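Local coordinates for protein NAD(P)-dependent oxidoreductase (Pseudomonas putida, PDB 7A3W) that probably catalyses the NADPH-dependent reduction of imines and related conjugated substrates, at residues 73-78 with 98-103. Residues are numbered along the deposited sequence; the frame is centred on the assembly and turned at random. Where two conformers were deposited one is given.
Sequences IDKAVF and NMSTGT. With NDP (NADPH dihydro-nicotinamide-adenine-dinucleotide phosphate), chain F.
Lys75, just after the N-cap residue Asp74, lays its side chain obliquely across the amide of Asn98 and brings its ammonium to the carbonyl of Ser100. CG sits beside the backbone N (chi1 -66°), 3.5 Å from Asn98 ND2, and passes 3.7 Å from Gly102 CA, where a side chain on the glycine would collide with it. A bend at the last torsion (chi4 -64°) turns NZ back to Ser100 O, 2.6 Å away and met almost in line with the carbonyl bond. The ammonium also forms a salt bridge with Asp123. The Asn98 amide is held at both ends: OD1 accepts from Ser100 N at 3.2 Å, closing an Asx turn, while ND2 bonds Tyr121. An alanine in place of Lys75 would probably leave Asp123 without its charged mate and open a gap beside Asn98 and Gly102. The main chains join too, Lys75 N donating to Thr101 O at 3.0 Å. Beyond this junction, in the Rossmann-type domain, the loops after two neighbouring parallel strands share one ribose hydroxyl of NADPH: O3D donates to Ile73 O (2.7 Å) and accepts from Thr101 N. Thr101 OG1 reaches O2D at 2.7 Å and also bonds Tyr177. A buried lysine thus has its likely positive charge met by a carboxylate of strand 120-126 and by the Ser100 carbonyl, the latter bond joining two segments that grip the nicotinamide-side ribose.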
loop_
_atom_site.group_PDB
_atom_site.type_symbol
_atom_site.label_atom_id
_atom_site.label_comp_id
_atom_site.label_asym_id
_atom_site.label_seq_id
_atom_site.Cartn_x
_atom_site.Cartn_y
_atom_site.Cartn_z
ATOM N N ILE B 73 25.151 7.840 1.247
ATOM C CA ILE B 73 24.331 6.812 1.921
ATOM C C ILE B 73 23.423 7.502 2.952
ATOM O O ILE B 73 22.266 7.094 3.111
ATOM C CB ILE B 73 25.208 5.704 2.537
ATOM C CG1 ILE B 73 24.332 4.571 3.078
ATOM C CG2 ILE B 73 26.168 6.287 3.579
ATOM C CD1 ILE B 73 23.326 4.059 2.070
ATOM N N ASP B 74 23.918 8.530 3.627
ATOM C CA ASP B 74 23.117 9.231 4.660
ATOM C C ASP B 74 23.632 10.650 4.892
ATOM O O ASP B 74 24.717 11.021 4.405
ATOM C CB ASP B 74 23.009 8.423 5.953
ATOM C CG ASP B 74 24.317 8.187 6.670
ATOM O OD1 ASP B 74 25.239 9.009 6.510
ATOM O OD2 ASP B 74 24.402 7.182 7.391
ATOM N N LYS B 75 22.838 11.442 5.606
ATOM C CA LYS B 75 23.194 12.843 5.920
ATOM C C LYS B 75 24.433 12.895 6.817
ATOM O O LYS B 75 25.230 13.806 6.645
ATOM C CB LYS B 75 21.977 13.543 6.517
ATOM C CG LYS B 75 20.818 13.702 5.537
ATOM C CD LYS B 75 19.696 14.578 6.064
ATOM C CE LYS B 75 18.368 14.441 5.355
ATOM N NZ LYS B 75 18.435 14.872 3.928
ATOM N N ALA B 76 24.596 11.943 7.741
ATOM C CA ALA B 76 25.768 11.868 8.647
ATOM C C ALA B 76 27.079 11.904 7.848
ATOM O O ALA B 76 27.988 12.679 8.200
ATOM C CB ALA B 76 25.691 10.638 9.521
ATOM N N VAL B 77 27.210 11.144 6.766
ATOM C CA VAL B 77 28.508 11.150 6.017
ATOM C C VAL B 77 28.696 12.483 5.291
ATOM O O VAL B 77 29.847 12.882 5.100
ATOM C CB VAL B 77 28.691 9.927 5.094
ATOM C CG1 VAL B 77 28.535 8.626 5.878
ATOM C CG2 VAL B 77 27.791 9.952 3.872
ATOM N N PHE B 78 27.636 13.219 4.955
ATOM C CA PHE B 78 27.809 14.577 4.381
ATOM C C PHE B 78 28.306 15.537 5.467
ATOM O O PHE B 78 29.113 16.425 5.182
ATOM C CB PHE B 78 26.526 15.076 3.734
ATOM C CG PHE B 78 26.710 16.423 3.096
ATOM C CD1 PHE B 78 27.712 16.637 2.155
ATOM C CD2 PHE B 78 25.925 17.497 3.475
ATOM C CE1 PHE B 78 27.876 17.886 1.565
ATOM C CE2 PHE B 78 26.108 18.746 2.901
ATOM C CZ PHE B 78 27.093 18.943 1.958
ATOM N N ASN B 98 20.429 18.440 -0.412
ATOM C CA ASN B 98 20.802 17.171 0.238
ATOM C C ASN B 98 19.684 16.149 0.026
ATOM O O ASN B 98 18.655 16.233 0.732
ATOM C CB ASN B 98 21.064 17.483 1.699
ATOM C CG ASN B 98 21.549 16.292 2.473
ATOM O OD1 ASN B 98 21.653 15.191 1.932
ATOM N ND2 ASN B 98 21.765 16.526 3.766
ATOM N N MET B 99 19.868 15.204 -0.910
ATOM C CA MET B 99 18.900 14.132 -1.235
ATOM C C MET B 99 19.227 12.813 -0.527
ATOM O O MET B 99 18.612 11.766 -0.867
ATOM C CB MET B 99 18.877 13.915 -2.752
ATOM C CG MET B 99 18.349 15.117 -3.462
ATOM S SD MET B 99 18.304 14.778 -5.210
ATOM C CE MET B 99 17.733 16.367 -5.819
ATOM N N SER B 100 20.088 12.864 0.486
ATOM C CA SER B 100 20.498 11.691 1.295
ATOM C C SER B 100 19.496 11.503 2.442
ATOM O O SER B 100 19.034 12.497 3.001
ATOM C CB SER B 100 21.917 11.858 1.770
ATOM O OG SER B 100 22.096 11.306 3.065
ATOM N N THR B 101 19.135 10.258 2.741
ATOM C CA THR B 101 18.288 9.887 3.898
ATOM C C THR B 101 19.024 10.219 5.194
ATOM O O THR B 101 20.222 9.969 5.279
ATOM C CB THR B 101 17.933 8.399 3.879
ATOM O OG1 THR B 101 17.200 8.147 2.677
ATOM C CG2 THR B 101 17.129 7.987 5.094
ATOM N N GLY B 102 18.308 10.796 6.161
ATOM C CA GLY B 102 18.912 11.223 7.433
ATOM C C GLY B 102 17.881 11.752 8.380
ATOM O O GLY B 102 16.720 11.874 8.003
ATOM N N THR B 103 18.281 12.009 9.627
ATOM C CA THR B 103 17.375 12.441 10.716
ATOM C C THR B 103 17.213 13.962 10.685
ATOM O O THR B 103 18.023 14.645 10.024
ATOM C CB THR B 103 17.908 12.007 12.083
ATOM O OG1 THR B 103 16.935 12.335 13.071
ATOM C CG2 THR B 103 19.182 12.720 12.458
HETATM P PA NDP F . 24.536 3.277 -2.545
HETATM O O1A NDP F . 24.465 2.789 -3.963
HETATM O O2A NDP F . 24.913 2.362 -1.403
HETATM O O5B NDP F . 25.549 4.516 -2.548
HETATM C C5B NDP F . 26.021 5.070 -1.306
HETATM C C4B NDP F . 26.878 6.257 -1.659
HETATM O O4B NDP F . 27.367 6.883 -0.437
HETATM C C3B NDP F . 28.121 5.948 -2.501
HETATM O O3B NDP F . 28.398 7.079 -3.294
HETATM C C2B NDP F . 29.158 5.734 -1.411
HETATM O O2B NDP F . 30.533 5.908 -1.773
HETATM C C1B NDP F . 28.774 6.896 -0.506
HETATM N N9A NDP F . 29.327 6.784 0.829
HETATM C C8A NDP F . 29.101 5.829 1.784
HETATM N N7A NDP F . 29.783 6.039 2.885
HETATM C C5A NDP F . 30.459 7.228 2.649
HETATM C C6A NDP F . 31.351 7.991 3.425
HETATM N N6A NDP F . 31.711 7.680 4.676
HETATM N N1A NDP F . 31.846 9.117 2.872
HETATM C C2A NDP F . 31.491 9.443 1.622
HETATM N N3A NDP F . 30.682 8.801 0.790
HETATM C C4A NDP F . 30.195 7.689 1.375
HETATM O O3 NDP F . 23.214 4.045 -2.091
HETATM P PN NDP F . 22.090 4.693 -3.050
HETATM O O1N NDP F . 21.143 3.589 -3.337
HETATM O O2N NDP F . 22.732 5.389 -4.213
HETATM O O5D NDP F . 21.380 5.681 -2.032
HETATM C C5D NDP F . 21.886 6.996 -1.716
HETATM C C4D NDP F . 20.851 7.718 -0.893
HETATM O O4D NDP F . 19.644 7.922 -1.678
HETATM C C3D NDP F . 20.408 7.008 0.400
HETATM O O3D NDP F . 20.370 7.948 1.465
HETATM C C2D NDP F . 19.064 6.419 0.017
HETATM O O2D NDP F . 18.244 6.209 1.159
HETATM C C1D NDP F . 18.527 7.447 -0.982
HETATM N N1N NDP F . 17.579 6.879 -1.989
HETATM C C2N NDP F . 17.916 5.838 -2.827
HETATM C C3N NDP F . 16.977 5.217 -3.626
HETATM C C7N NDP F . 17.304 4.084 -4.539
HETATM O O7N NDP F . 16.368 3.522 -5.107
HETATM N N7N NDP F . 18.555 3.721 -4.770
HETATM C C4N NDP F . 15.593 5.738 -3.644
HETATM C C5N NDP F . 15.350 6.846 -2.755
HETATM C C6N NDP F . 16.320 7.428 -2.079
HETATM P P2B NDP F . 31.276 4.616 -2.400
HETATM O O1X NDP F . 30.958 3.479 -1.431
HETATM O O2X NDP F . 30.822 4.435 -3.832
HETATM O O3X NDP F . 32.707 5.100 -2.293
#